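Local coordinates for protein P91 (Metagenome, PDB 4ZI5) that hydrolyses phosphotriesters as a promiscuous activity of a dienelactone hydrolase-like enzyme with an alpha/beta-hydrolase fold, at residues 147-152 against 243-248; 171-176 against 201-206; 106-111 against 138-143. One frame throughout, in Å; residues are numbered along the deposited sequence.

Contact 1 of 3, residues 147-152 against 243-248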
ATOM      1  N   LEU A 147      14.000 -12.618 -10.508  1.00 15.18           N
ATOM      2  CA  LEU A 147      13.320 -11.333 -10.510  1.00 14.27           C
ATOM      3  C   LEU A 147      13.557 -10.607  -9.199  1.00 13.85           C
ATOM      4  O   LEU A 147      13.530 -11.191  -8.118  1.00 14.57           O
ATOM      5  CB  LEU A 147      11.821 -11.550 -10.704  1.00 14.65           C
ATOM      6  CG  LEU A 147      11.432 -12.087 -12.086  1.00 14.57           C
ATOM      7  CD1 LEU A 147      10.061 -12.718 -12.036  1.00 14.82           C
ATOM      8  CD2 LEU A 147      11.440 -10.986 -13.120  1.00 14.29           C
ATOM      9  N   THR A 148      13.841  -9.324  -9.314  1.00 14.21           N
ATOM     10  CA  THR A 148      13.923  -8.432  -8.153  1.00 14.68           C
ATOM     11  C   THR A 148      12.554  -8.157  -7.502  1.00 13.42           C
ATOM     12  O   THR A 148      12.427  -8.111  -6.276  1.00 11.69           O
ATOM     13  CB  THR A 148      14.627  -7.136  -8.559  1.00 16.59           C
ATOM     14  OG1 THR A 148      15.967  -7.452  -8.918  1.00 16.20           O
ATOM     15  CG2 THR A 148      14.654  -6.126  -7.405  1.00 18.14           C
ATOM     16  N   ALA A 149      11.532  -8.006  -8.333  1.00 12.27           N
ATOM     17  CA  ALA A 149      10.215  -7.659  -7.854  1.00 12.03           C
ATOM     18  C   ALA A 149       9.185  -8.107  -8.869  1.00 12.13           C
ATOM     19  O   ALA A 149       9.457  -8.146 -10.078  1.00 11.49           O
ATOM     20  CB  ALA A 149      10.100  -6.140  -7.677  1.00 12.27           C
ATOM     21  N   ILE A 150       8.033  -8.511  -8.356  1.00 11.81           N
ATOM     22  CA  ILE A 150       6.807  -8.548  -9.156  1.00 11.70           C
ATOM     23  C   ILE A 150       5.758  -7.647  -8.529  1.00 11.52           C
ATOM     24  O   ILE A 150       5.711  -7.483  -7.301  1.00 11.40           O
ATOM     25  CB  ILE A 150       6.224  -9.971  -9.410  1.00 11.52           C
ATOM     26  CG1 ILE A 150       5.749 -10.642  -8.111  1.00 11.35           C
ATOM     27  CG2 ILE A 150       7.244 -10.836 -10.149  1.00 12.16           C
ATOM     28  CD1 ILE A 150       4.906 -11.870  -8.313  1.00 11.92           C
ATOM     29  N   VAL A 151       4.910  -7.085  -9.393  1.00 11.65           N
ATOM     30  CA  VAL A 151       3.769  -6.282  -8.967  1.00 12.03           C
ATOM     31  C   VAL A 151       2.551  -6.716  -9.779  1.00 12.07           C
ATOM     32  O   VAL A 151       2.580  -6.721 -11.018  1.00 13.50           O
ATOM     33  CB  VAL A 151       3.978  -4.762  -9.176  1.00 11.51           C
ATOM     34  CG1 VAL A 151       2.788  -4.005  -8.605  1.00 12.09           C
ATOM     35  CG2 VAL A 151       5.280  -4.295  -8.514  1.00 12.09           C
ATOM     36  N   THR A 152       1.503  -7.140  -9.092  1.00 11.81           N
ATOM     37  CA  THR A 152       0.268  -7.566  -9.736  1.00 11.85           C
ATOM     38  C   THR A 152      -0.786  -6.467  -9.543  1.00 11.83           C
ATOM     39  O   THR A 152      -0.863  -5.832  -8.484  1.00 11.45           O
ATOM     40  CB  THR A 152      -0.217  -8.934  -9.211  1.00 12.16           C
ATOM     41  OG1 THR A 152      -0.662  -8.831  -7.862  1.00 13.05           O
ATOM     42  CG2 THR A 152       0.944  -9.920  -9.259  1.00 12.70           C
ATOM     43  N   ASN A 243       7.409   3.283  -6.323  1.00 13.09           N
ATOM     44  CA  ASN A 243       8.155   3.314  -5.065  1.00 13.46           C
ATOM     45  C   ASN A 243       8.960   2.059  -4.787  1.00 13.68           C
ATOM     46  O   ASN A 243      10.150   2.148  -4.378  1.00 13.41           O
ATOM     47  CB  ASN A 243       7.223   3.609  -3.875  1.00 13.70           C
ATOM     48  CG  ASN A 243       6.613   5.017  -3.904  1.00 14.94           C
ATOM     49  OD1 ASN A 243       5.534   5.242  -3.351  1.00 17.58           O
ATOM     50  ND2 ASN A 243       7.305   5.975  -4.522  1.00 14.78           N
ATOM     51  N   LEU A 244       8.355   0.893  -5.001  1.00 12.90           N
ATOM     52  CA  LEU A 244       9.052  -0.357  -4.802  1.00 13.11           C
ATOM     53  C   LEU A 244      10.258  -0.493  -5.753  1.00 13.49           C
ATOM     54  O   LEU A 244      11.319  -0.912  -5.334  1.00 13.05           O
ATOM     55  CB  LEU A 244       8.113  -1.548  -4.983  1.00 13.32           C
ATOM     56  CG  LEU A 244       8.697  -2.939  -4.732  1.00 13.35           C
ATOM     57  CD1 LEU A 244       9.091  -3.101  -3.258  1.00 13.52           C
ATOM     58  CD2 LEU A 244       7.699  -4.015  -5.138  1.00 14.03           C
ATOM     59  N   PHE A 245      10.082  -0.145  -7.029  1.00 13.53           N
ATOM     60  CA  PHE A 245      11.175  -0.191  -7.970  1.00 13.89           C
ATOM     61  C   PHE A 245      12.317   0.784  -7.600  1.00 14.92           C
ATOM     62  O   PHE A 245      13.488   0.415  -7.707  1.00 15.05           O
ATOM     63  CB  PHE A 245      10.678   0.110  -9.398  1.00 13.67           C
ATOM     64  CG  PHE A 245       9.804  -0.959  -9.983  1.00 13.38           C
ATOM     65  CD1 PHE A 245       9.608  -2.189  -9.363  1.00 13.15           C
ATOM     66  CD2 PHE A 245       9.188  -0.731 -11.217  1.00 13.16           C
ATOM     67  CE1 PHE A 245       8.812  -3.165  -9.950  1.00 12.75           C
ATOM     68  CE2 PHE A 245       8.397  -1.701 -11.797  1.00 13.33           C
ATOM     69  CZ  PHE A 245       8.200  -2.911 -11.163  1.00 13.16           C
ATOM     70  N   SER A 246      11.968   1.989  -7.157  0.50 15.47           N
ATOM     71  CA  SER A 246      12.981   2.977  -6.749  0.50 16.15           C
ATOM     72  C   SER A 246      13.753   2.488  -5.529  0.50 15.59           C
ATOM     73  O   SER A 246      14.979   2.605  -5.479  0.50 15.88           O
ATOM     74  CB  SER A 246      12.350   4.342  -6.484  0.50 17.10           C
ATOM     75  OG  SER A 246      11.609   4.355  -5.289  0.50 19.56           O
ATOM     76  N   GLU A 247      13.039   1.896  -4.577  1.00 14.89           N
ATOM     77  CA  GLU A 247      13.662   1.290  -3.389  1.00 15.85           C
ATOM     78  C   GLU A 247      14.635   0.152  -3.761  1.00 15.12           C
ATOM     79  O   GLU A 247      15.754   0.064  -3.229  1.00 15.96           O
ATOM     80  CB  GLU A 247      12.564   0.753  -2.452  1.00 16.85           C
ATOM     81  CG  GLU A 247      13.074   0.003  -1.211  1.00 18.53           C
ATOM     82  CD  GLU A 247      11.997  -0.827  -0.529  1.00 20.42           C
ATOM     83  OE1 GLU A 247      10.797  -0.455  -0.506  1.00 18.35           O
ATOM     84  OE2 GLU A 247      12.344  -1.898   0.003  1.00 25.04           O
ATOM     85  N   LEU A 248      14.189  -0.760  -4.605  1.00 14.39           N
ATOM     86  CA  LEU A 248      14.966  -1.969  -4.881  1.00 15.64           C
ATOM     87  C   LEU A 248      16.045  -1.841  -5.968  1.00 16.84           C
ATOM     88  O   LEU A 248      17.061  -2.541  -5.898  1.00 16.67           O
ATOM     89  CB  LEU A 248      14.033  -3.122  -5.208  1.00 15.44           C
ATOM     90  CG  LEU A 248      13.099  -3.548  -4.102  1.00 16.19           C
ATOM     91  CD1 LEU A 248      12.130  -4.559  -4.671  1.00 16.77           C
ATOM     92  CD2 LEU A 248      13.838  -4.106  -2.883  1.00 17.34           C
TER
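Leu244, Phe245 and Leu248 press onto Thr148, Ala149 and Val151 where the C-terminal helix of this alpha/beta-hydrolase fold lies against a strand of the central sheet. Helix and strand run almost exactly antiparallel, at 176°, and their short axes approach to 9.7 Å, with no hydrogen bond between them: the contact is a hydrophobic layer of a helix on a sheet face. Asn243, which opens the helical segment, turns to the second subunit and bonds to its counterpart Asn243 there. Leu244 is the first to reach the strand. Its CG stands anti to the backbone N (chi1 -177°), and this carries CD2 over the sheet between two side chains of the same face, 4.1 Å from Ala149 CB and slightly farther from Val151 CG2. Phe245 follows, touching with the CE1 corner of its ring. Ala149 CB comes to the ring edge, close to its plane, 4.0 Å from Phe245 CE1. Val151 CG2 meets the same CE1 atom obliquely, also at 4.0 Å, and the ring extends past the strand to Ala126 and Ile128 of strand 125-130. Thus Ala149 and Val151 each touch both Leu244 and Phe245. Glu247 leaves this face, its OE2 forming a salt bridge with Arg236 of the second subunit. Leu248, one helical turn after Leu244, closes the layer at Thr148 and Ala149. Its CD1 packs 4.0 Å from Ala149 CB, while its side chain and that of Thr148 run alongside each other with opposite sense. In that last pair the methyl of Thr148, not its hydroxyl, is turned to the leucine, with Thr148 CG2 3.8 Å from Leu248 CB.

Contact 2 of 3, residues 171-176 against 201-206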
ATOM      1  N   SER A 171      10.811  -9.692  -4.426  0.50 13.37           N
ATOM      2  CA  SER A 171       9.820  -8.938  -3.658  0.50 12.51           C
ATOM      3  C   SER A 171       8.480  -9.110  -4.358  0.50 12.87           C
ATOM      4  O   SER A 171       8.422  -9.311  -5.592  0.50 12.66           O
ATOM      5  CB  SER A 171      10.174  -7.461  -3.643  0.50 12.37           C
ATOM      6  OG  SER A 171       9.447  -6.753  -2.663  0.50 11.69           O
ATOM      7  N   VAL A 172       7.401  -9.043  -3.587  1.00 12.92           N
ATOM      8  CA  VAL A 172       6.037  -9.191  -4.139  1.00 12.13           C
ATOM      9  C   VAL A 172       5.181  -8.033  -3.616  1.00 11.82           C
ATOM     10  O   VAL A 172       5.070  -7.841  -2.419  1.00 11.73           O
ATOM     11  CB  VAL A 172       5.398 -10.548  -3.763  1.00 12.11           C
ATOM     12  CG1 VAL A 172       4.010 -10.650  -4.336  1.00 12.33           C
ATOM     13  CG2 VAL A 172       6.223 -11.717  -4.282  1.00 12.43           C
ATOM     14  N   LEU A 173       4.560  -7.293  -4.543  1.00 11.82           N
ATOM     15  CA  LEU A 173       3.503  -6.337  -4.215  1.00 11.56           C
ATOM     16  C   LEU A 173       2.235  -6.721  -4.989  1.00 12.11           C
ATOM     17  O   LEU A 173       2.236  -6.786  -6.228  1.00 11.02           O
ATOM     18  CB  LEU A 173       3.944  -4.911  -4.572  1.00 11.91           C
ATOM     19  CG  LEU A 173       2.864  -3.809  -4.556  1.00 11.78           C
ATOM     20  CD1 LEU A 173       2.235  -3.606  -3.197  1.00 12.56           C
ATOM     21  CD2 LEU A 173       3.429  -2.488  -5.034  1.00 12.12           C
ATOM     22  N   VAL A 174       1.178  -7.038  -4.258  1.00 11.23           N
ATOM     23  CA  VAL A 174      -0.138  -7.384  -4.846  1.00 11.84           C
ATOM     24  C   VAL A 174      -1.061  -6.166  -4.650  1.00 11.89           C
ATOM     25  O   VAL A 174      -1.382  -5.827  -3.513  1.00 11.84           O
ATOM     26  CB  VAL A 174      -0.756  -8.617  -4.129  1.00 12.09           C
ATOM     27  CG1 VAL A 174      -2.136  -8.954  -4.620  1.00 11.69           C
ATOM     28  CG2 VAL A 174       0.161  -9.833  -4.301  1.00 12.98           C
ATOM     29  N   CYS A 175      -1.512  -5.557  -5.747  1.00 11.85           N
ATOM     30  CA  CYS A 175      -2.455  -4.445  -5.682  1.00 12.37           C
ATOM     31  C   CYS A 175      -3.827  -5.009  -6.050  1.00 12.90           C
ATOM     32  O   CYS A 175      -4.042  -5.435  -7.179  1.00 13.74           O
ATOM     33  CB  CYS A 175      -2.022  -3.328  -6.622  1.00 12.91           C
ATOM     34  SG  CYS A 175      -0.406  -2.616  -6.207  1.00 14.53           S
ATOM     35  N   HIS A 176      -4.729  -5.037  -5.066  1.00 12.72           N
ATOM     36  CA  HIS A 176      -5.986  -5.768  -5.144  1.00 13.36           C
ATOM     37  C   HIS A 176      -7.158  -4.808  -5.006  1.00 13.35           C
ATOM     38  O   HIS A 176      -7.187  -3.986  -4.084  1.00 13.52           O
ATOM     39  CB  HIS A 176      -6.020  -6.804  -4.031  1.00 13.78           C
ATOM     40  CG  HIS A 176      -7.237  -7.652  -4.031  1.00 15.04           C
ATOM     41  ND1 HIS A 176      -7.542  -8.508  -5.062  1.00 16.70           N
ATOM     42  CD2 HIS A 176      -8.217  -7.810  -3.110  1.00 16.92           C
ATOM     43  CE1 HIS A 176      -8.673  -9.131  -4.794  1.00 18.16           C
ATOM     44  NE2 HIS A 176      -9.102  -8.733  -3.612  1.00 17.20           N
ATOM     45  N   ASP A 201       9.541 -11.190   0.860  1.00 13.40           N
ATOM     46  CA  ASP A 201       9.367  -9.748   1.041  1.00 13.80           C
ATOM     47  C   ASP A 201       8.089  -9.314   0.322  1.00 14.29           C
ATOM     48  O   ASP A 201       8.115  -9.044  -0.870  1.00 13.96           O
ATOM     49  CB  ASP A 201      10.573  -8.978   0.484  1.00 14.38           C
ATOM     50  CG  ASP A 201      10.374  -7.464   0.545  1.00 14.94           C
ATOM     51  OD1 ASP A 201       9.683  -7.006   1.482  1.00 16.05           O
ATOM     52  OD2 ASP A 201      10.895  -6.744  -0.325  1.00 13.23           O
ATOM     53  N   TRP A 202       6.976  -9.297   1.060  1.00 13.77           N
ATOM     54  CA  TRP A 202       5.669  -9.136   0.461  1.00 13.51           C
ATOM     55  C   TRP A 202       4.860  -7.973   1.024  1.00 13.18           C
ATOM     56  O   TRP A 202       5.019  -7.589   2.189  1.00 13.08           O
ATOM     57  CB  TRP A 202       4.856 -10.421   0.530  1.00 13.99           C
ATOM     58  CG  TRP A 202       4.345 -10.857   1.886  1.00 14.45           C
ATOM     59  CD1 TRP A 202       5.010 -11.593   2.835  1.00 14.91           C
ATOM     60  CD2 TRP A 202       3.030 -10.659   2.388  1.00 14.57           C
ATOM     61  NE1 TRP A 202       4.200 -11.840   3.902  1.00 14.33           N
ATOM     62  CE2 TRP A 202       2.972 -11.266   3.665  1.00 14.40           C
ATOM     63  CE3 TRP A 202       1.888 -10.011   1.889  1.00 15.02           C
ATOM     64  CZ2 TRP A 202       1.810 -11.252   4.449  1.00 14.32           C
ATOM     65  CZ3 TRP A 202       0.737  -9.960   2.690  1.00 14.55           C
ATOM     66  CH2 TRP A 202       0.717 -10.570   3.957  1.00 14.48           C
ATOM     67  N   GLN A 203       4.000  -7.434   0.159  1.00 13.54           N
ATOM     68  CA  GLN A 203       2.951  -6.518   0.553  1.00 13.22           C
ATOM     69  C   GLN A 203       1.690  -6.851  -0.210  1.00 12.90           C
ATOM     70  O   GLN A 203       1.755  -7.249  -1.378  1.00 11.68           O
ATOM     71  CB  GLN A 203       3.279  -5.082   0.212  1.00 13.55           C
ATOM     72  CG  GLN A 203       4.627  -4.552   0.637  1.00 13.64           C
ATOM     73  CD  GLN A 203       4.857  -3.182   0.069  1.00 13.89           C
ATOM     74  OE1 GLN A 203       4.296  -2.200   0.559  1.00 13.75           O
ATOM     75  NE2 GLN A 203       5.676  -3.093  -0.994  1.00 13.71           N
ATOM     76  N   VAL A 204       0.544  -6.615   0.422  1.00 12.12           N
ATOM     77  CA  VAL A 204      -0.745  -6.606  -0.292  1.00 12.16           C
ATOM     78  C   VAL A 204      -1.440  -5.300   0.021  1.00 11.63           C
ATOM     79  O   VAL A 204      -1.668  -4.984   1.188  1.00 11.38           O
ATOM     80  CB  VAL A 204      -1.670  -7.790   0.104  1.00 12.09           C
ATOM     81  CG1 VAL A 204      -3.056  -7.634  -0.483  1.00 12.50           C
ATOM     82  CG2 VAL A 204      -1.050  -9.123  -0.325  1.00 12.54           C
ATOM     83  N   LEU A 205      -1.803  -4.562  -1.037  1.00 11.67           N
ATOM     84  CA  LEU A 205      -2.473  -3.291  -0.923  1.00 11.86           C
ATOM     85  C   LEU A 205      -3.895  -3.496  -1.415  1.00 12.63           C
ATOM     86  O   LEU A 205      -4.133  -3.701  -2.620  1.00 13.12           O
ATOM     87  CB  LEU A 205      -1.789  -2.210  -1.787  1.00 12.17           C
ATOM     88  CG  LEU A 205      -2.408  -0.806  -1.831  1.00 12.23           C
ATOM     89  CD1 LEU A 205      -2.402  -0.160  -0.443  1.00 12.97           C
ATOM     90  CD2 LEU A 205      -1.590   0.022  -2.795  1.00 12.44           C
ATOM     91  N   TYR A 206      -4.816  -3.442  -0.459  1.00 13.31           N
ATOM     92  CA  TYR A 206      -6.246  -3.439  -0.709  1.00 14.16           C
ATOM     93  C   TYR A 206      -6.684  -2.021  -1.041  1.00 13.45           C
ATOM     94  O   TYR A 206      -6.553  -1.101  -0.202  1.00 13.32           O
ATOM     95  CB  TYR A 206      -7.021  -3.885   0.537  1.00 16.09           C
ATOM     96  CG  TYR A 206      -7.010  -5.361   0.777  1.00 19.60           C
ATOM     97  CD1 TYR A 206      -5.903  -5.963   1.361  1.00 23.89           C
ATOM     98  CD2 TYR A 206      -8.131  -6.155   0.503  1.00 22.19           C
ATOM     99  CE1 TYR A 206      -5.890  -7.318   1.624  1.00 27.12           C
ATOM    100  CE2 TYR A 206      -8.116  -7.534   0.755  1.00 26.14           C
ATOM    101  CZ  TYR A 206      -6.981  -8.098   1.297  1.00 26.46           C
ATOM    102  OH  TYR A 206      -6.906  -9.428   1.609  1.00 35.41           O
TER
HETATM  103  O   HOH W   1       6.864  -5.755  -1.821  1.00 15.82           O
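Gln203 pairs with Leu173 in the parallel strands 171-176 and 202-206, whose short axes lie 4.7 Å apart and only 10° from parallel. Its N-H goes to Val172 O and its carbonyl receives Val174 N, so the backbone of Gln203 grips the two residues flanking Leu173, within a regular series that runs from Val172 N on Asp201 O to His176 N on Leu205 O. From this backbone the side chain rises on the face that carries Leu173, Cys175 and Leu205. Gln203 CB lies against a methyl of the neighbouring strand, 3.9 Å from Leu173 CD1. CG is anti to the carbonyl carbon, and the chain stays extended beyond it (chi2 173°), carrying the amide to a water. Gln203 NE2 donates to this water at 3.0 Å. The water in turn donates to Val172 O at 2.8 Å, giving this carbonyl a second donor besides Gln203 N. Its bond to Ser171 OG, and that of Ser171 OG to Asp201 OD2, are tentative, holding for one of two serine conformers; Asp201 OD1 has a salt bridge to Arg236 of the second subunit. On the reverse face Val174 CB packs 3.8 Å from Val204 CG2, and farther along the strands the edge of the His176 ring is turned to the face of Tyr206 in an offset edge-to-face pair, planes at 85°. The two strands belong to a beta-alpha-beta unit whose helix 185-198 covers Val172, Trp202 and Val204. Helix 231-248 covers Leu173 and Cys175 on the other face, strand 149-153 flanks 171-177, and beyond Gln203 to Tyr206 the sheet continues antiparallel into the second subunit.

Contact 3 of 3, residues 106-111 against 138-143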
ATOM      1  N   ARG A 106       5.839 -20.059 -21.171  1.00 14.88           N
ATOM      2  CA  ARG A 106       5.442 -18.945 -22.000  1.00 15.46           C
ATOM      3  C   ARG A 106       5.824 -17.606 -21.368  1.00 14.61           C
ATOM      4  O   ARG A 106       6.301 -16.688 -22.062  1.00 14.89           O
ATOM      5  CB  ARG A 106       3.940 -19.024 -22.318  1.00 15.92           C
ATOM      6  CG  ARG A 106       3.436 -18.051 -23.379  1.00 18.09           C
ATOM      7  CD  ARG A 106       4.046 -18.254 -24.740  1.00 18.60           C
ATOM      8  NE  ARG A 106       3.796 -19.602 -25.242  1.00 19.68           N
ATOM      9  CZ  ARG A 106       2.660 -20.032 -25.812  1.00 21.76           C
ATOM     10  NH1 ARG A 106       1.605 -19.247 -25.949  1.00 21.35           N
ATOM     11  NH2 ARG A 106       2.585 -21.296 -26.232  1.00 23.62           N
ATOM     12  N   ALA A 107       5.642 -17.497 -20.054  1.00 14.56           N
ATOM     13  CA  ALA A 107       6.110 -16.331 -19.288  1.00 14.61           C
ATOM     14  C   ALA A 107       7.646 -16.181 -19.271  1.00 14.73           C
ATOM     15  O   ALA A 107       8.181 -15.088 -19.499  1.00 15.18           O
ATOM     16  CB  ALA A 107       5.575 -16.386 -17.869  1.00 14.96           C
ATOM     17  N   GLN A 108       8.355 -17.276 -19.001  1.00 14.80           N
ATOM     18  CA  GLN A 108       9.816 -17.270 -19.050  1.00 14.65           C
ATOM     19  C   GLN A 108      10.374 -16.812 -20.416  1.00 14.36           C
ATOM     20  O   GLN A 108      11.395 -16.102 -20.472  1.00 13.19           O
ATOM     21  CB  GLN A 108      10.368 -18.636 -18.680  1.00 16.21           C
ATOM     22  CG  GLN A 108      11.893 -18.700 -18.613  1.00 16.83           C
ATOM     23  CD  GLN A 108      12.478 -17.866 -17.507  1.00 18.72           C
ATOM     24  OE1 GLN A 108      12.051 -17.963 -16.351  1.00 18.90           O
ATOM     25  NE2 GLN A 108      13.475 -17.044 -17.834  1.00 19.08           N
ATOM     26  N   ALA A 109       9.695 -17.190 -21.505  1.00 13.28           N
ATOM     27  CA  ALA A 109      10.122 -16.775 -22.847  1.00 13.65           C
ATOM     28  C   ALA A 109      10.098 -15.247 -22.970  1.00 13.71           C
ATOM     29  O   ALA A 109      11.034 -14.670 -23.529  1.00 13.36           O
ATOM     30  CB  ALA A 109       9.282 -17.424 -23.943  1.00 13.92           C
ATOM     31  N   ALA A 110       9.085 -14.599 -22.371  1.00 13.35           N
ATOM     32  CA  ALA A 110       9.016 -13.119 -22.362  1.00 13.41           C
ATOM     33  C   ALA A 110      10.167 -12.536 -21.540  1.00 13.42           C
ATOM     34  O   ALA A 110      10.810 -11.578 -21.967  1.00 13.67           O
ATOM     35  CB  ALA A 110       7.664 -12.639 -21.835  1.00 13.52           C
ATOM     36  N   LEU A 111      10.435 -13.123 -20.374  1.00 13.02           N
ATOM     37  CA  LEU A 111      11.553 -12.677 -19.553  1.00 13.53           C
ATOM     38  C   LEU A 111      12.901 -12.835 -20.276  1.00 13.96           C
ATOM     39  O   LEU A 111      13.724 -11.911 -20.264  1.00 14.08           O
ATOM     40  CB  LEU A 111      11.581 -13.406 -18.213  1.00 13.55           C
ATOM     41  CG  LEU A 111      12.692 -13.020 -17.247  1.00 13.50           C
ATOM     42  CD1 LEU A 111      12.743 -11.525 -16.982  1.00 14.02           C
ATOM     43  CD2 LEU A 111      12.501 -13.815 -15.965  1.00 14.38           C
ATOM     44  N   LEU A 138       3.022 -14.088 -10.818  1.00 13.96           N
ATOM     45  CA  LEU A 138       3.158 -14.963  -9.654  1.00 14.56           C
ATOM     46  C   LEU A 138       3.587 -16.380 -10.054  1.00 14.51           C
ATOM     47  O   LEU A 138       4.463 -16.961  -9.400  1.00 14.53           O
ATOM     48  CB  LEU A 138       1.872 -14.967  -8.836  1.00 14.82           C
ATOM     49  CG  LEU A 138       1.927 -15.793  -7.555  1.00 15.82           C
ATOM     50  CD1 LEU A 138       3.068 -15.378  -6.658  1.00 15.75           C
ATOM     51  CD2 LEU A 138       0.594 -15.667  -6.808  1.00 16.79           C
ATOM     52  N   GLU A 139       3.015 -16.910 -11.137  1.00 13.70           N
ATOM     53  CA  GLU A 139       3.475 -18.195 -11.697  1.00 14.26           C
ATOM     54  C   GLU A 139       4.960 -18.158 -12.035  1.00 14.57           C
ATOM     55  O   GLU A 139       5.728 -19.062 -11.663  1.00 15.88           O
ATOM     56  CB  GLU A 139       2.653 -18.596 -12.944  1.00 14.11           C
ATOM     57  CG  GLU A 139       1.180 -18.882 -12.664  1.00 14.06           C
ATOM     58  CD  GLU A 139       1.023 -19.950 -11.627  1.00 14.80           C
ATOM     59  OE1 GLU A 139       1.369 -21.095 -11.956  1.00 16.46           O
ATOM     60  OE2 GLU A 139       0.564 -19.657 -10.480  1.00 15.64           O
ATOM     61  N   LEU A 140       5.380 -17.104 -12.721  1.00 14.77           N
ATOM     62  CA  LEU A 140       6.784 -16.961 -13.100  1.00 14.61           C
ATOM     63  C   LEU A 140       7.703 -16.854 -11.890  1.00 14.43           C
ATOM     64  O   LEU A 140       8.758 -17.522 -11.847  1.00 14.01           O
ATOM     65  CB  LEU A 140       6.978 -15.768 -14.028  1.00 14.59           C
ATOM     66  CG  LEU A 140       8.394 -15.482 -14.543  1.00 15.34           C
ATOM     67  CD1 LEU A 140       8.998 -16.625 -15.350  1.00 15.62           C
ATOM     68  CD2 LEU A 140       8.335 -14.214 -15.371  1.00 15.96           C
ATOM     69  N   ALA A 141       7.311 -16.050 -10.902  1.00 13.44           N
ATOM     70  CA  ALA A 141       8.100 -15.963  -9.667  1.00 13.64           C
ATOM     71  C   ALA A 141       8.214 -17.312  -8.965  1.00 13.46           C
ATOM     72  O   ALA A 141       9.273 -17.631  -8.428  1.00 12.48           O
ATOM     73  CB  ALA A 141       7.522 -14.914  -8.719  1.00 13.67           C
ATOM     74  N   ARG A 142       7.143 -18.110  -8.988  1.00 13.52           N
ATOM     75  CA  ARG A 142       7.162 -19.444  -8.368  1.00 14.56           C
ATOM     76  C   ARG A 142       8.111 -20.468  -9.025  1.00 15.13           C
ATOM     77  O   ARG A 142       8.423 -21.471  -8.395  1.00 16.36           O
ATOM     78  CB  ARG A 142       5.752 -20.042  -8.316  1.00 14.93           C
ATOM     79  CG  ARG A 142       4.877 -19.368  -7.259  1.00 14.68           C
ATOM     80  CD  ARG A 142       3.413 -19.673  -7.531  1.00 15.64           C
ATOM     81  NE  ARG A 142       2.571 -19.331  -6.384  1.00 15.97           N
ATOM     82  CZ  ARG A 142       1.246 -19.189  -6.420  1.00 16.49           C
ATOM     83  NH1 ARG A 142       0.566 -19.310  -7.571  1.00 16.34           N
ATOM     84  NH2 ARG A 142       0.604 -18.888  -5.287  1.00 16.00           N
ATOM     85  N   THR A 143       8.584 -20.198 -10.251  1.00 15.09           N
ATOM     86  CA  THR A 143       9.637 -21.012 -10.874  1.00 14.87           C
ATOM     87  C   THR A 143      11.013 -20.751 -10.280  1.00 14.49           C
ATOM     88  O   THR A 143      11.949 -21.483 -10.598  1.00 15.77           O
ATOM     89  CB  THR A 143       9.730 -20.803 -12.404  1.00 15.12           C
ATOM     90  OG1 THR A 143      10.186 -19.476 -12.687  1.00 14.65           O
ATOM     91  CG2 THR A 143       8.421 -21.049 -13.089  1.00 15.93           C
TER
HETATM   92  O   HOH W   2      10.935 -19.897 -15.344  1.00 21.73           O
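Leu140 points from its helix straight at the 106-111 segment and touches three residues there, each with a different part of its side chain. Leu140 CB faces Ala107 CB at 4.1 Å, methylene to methyl, where the two backbones come closest. Farther out the branches divide. Leu140 CD2 lies 4.2 Å from Leu111 CD2, and CD1 goes to Gln108, whose side chain crosses that of Leu140 at about a right angle. Gln108 starts with CG anti to the backbone N but bends at chi2 (66°), which folds its amide back over the leucine, with Gln108 OE1 3.5 Å from Leu140 CD1. Gln108 NE2 bonds to Asp112 in the next turn of its own helix; the water modelled between Gln108 OE1 and Thr143 OG1 lies too close to OE1 to be relied on. The helices cross nearly perpendicularly, at -84°, with their short axes 9.7 Å apart. Both belong to the alpha/beta-hydrolase fold: 132-142, which follows a probable cysteine nucleophile elbow, and 100-115, which rests on Val46 and Phe48 of strand 42-48. Beyond the leucine side chain, Leu140 O takes two donors, Thr143 OG1 at 2.6 Å in the carbonyl plane and Thr143 N. Glu139 adds polar ties between the two helices, with salt bridges to Arg100 and Arg104 of helix 100-115. Glu139 OE2 also forms a salt bridge within its own segment, 2.9 Å from Arg142 NH1 and in the guanidinium plane.

How the contacts relate
Contact 3 closes before contact 1 opens along the chain, and contact 2 is nested inside the loop that contact 1 closes. Contacts 1 and 2 have centres 10 Å apart and use adjacent parallel strands, 149-153 and 171-177, joined by backbone hydrogen bonds; both reach the second subunit. Contact 3 has its centre 16 Å from that of contact 1 and 18 Å from that of contact 2, which it does not touch. Helices 132-142 and 231-248 pack on opposite faces of strand 149-153, Ile150 turning to the former and Val151 to the latter. Helices thus sandwich the central sheet, and strand 202-207 carries it on into the second subunit.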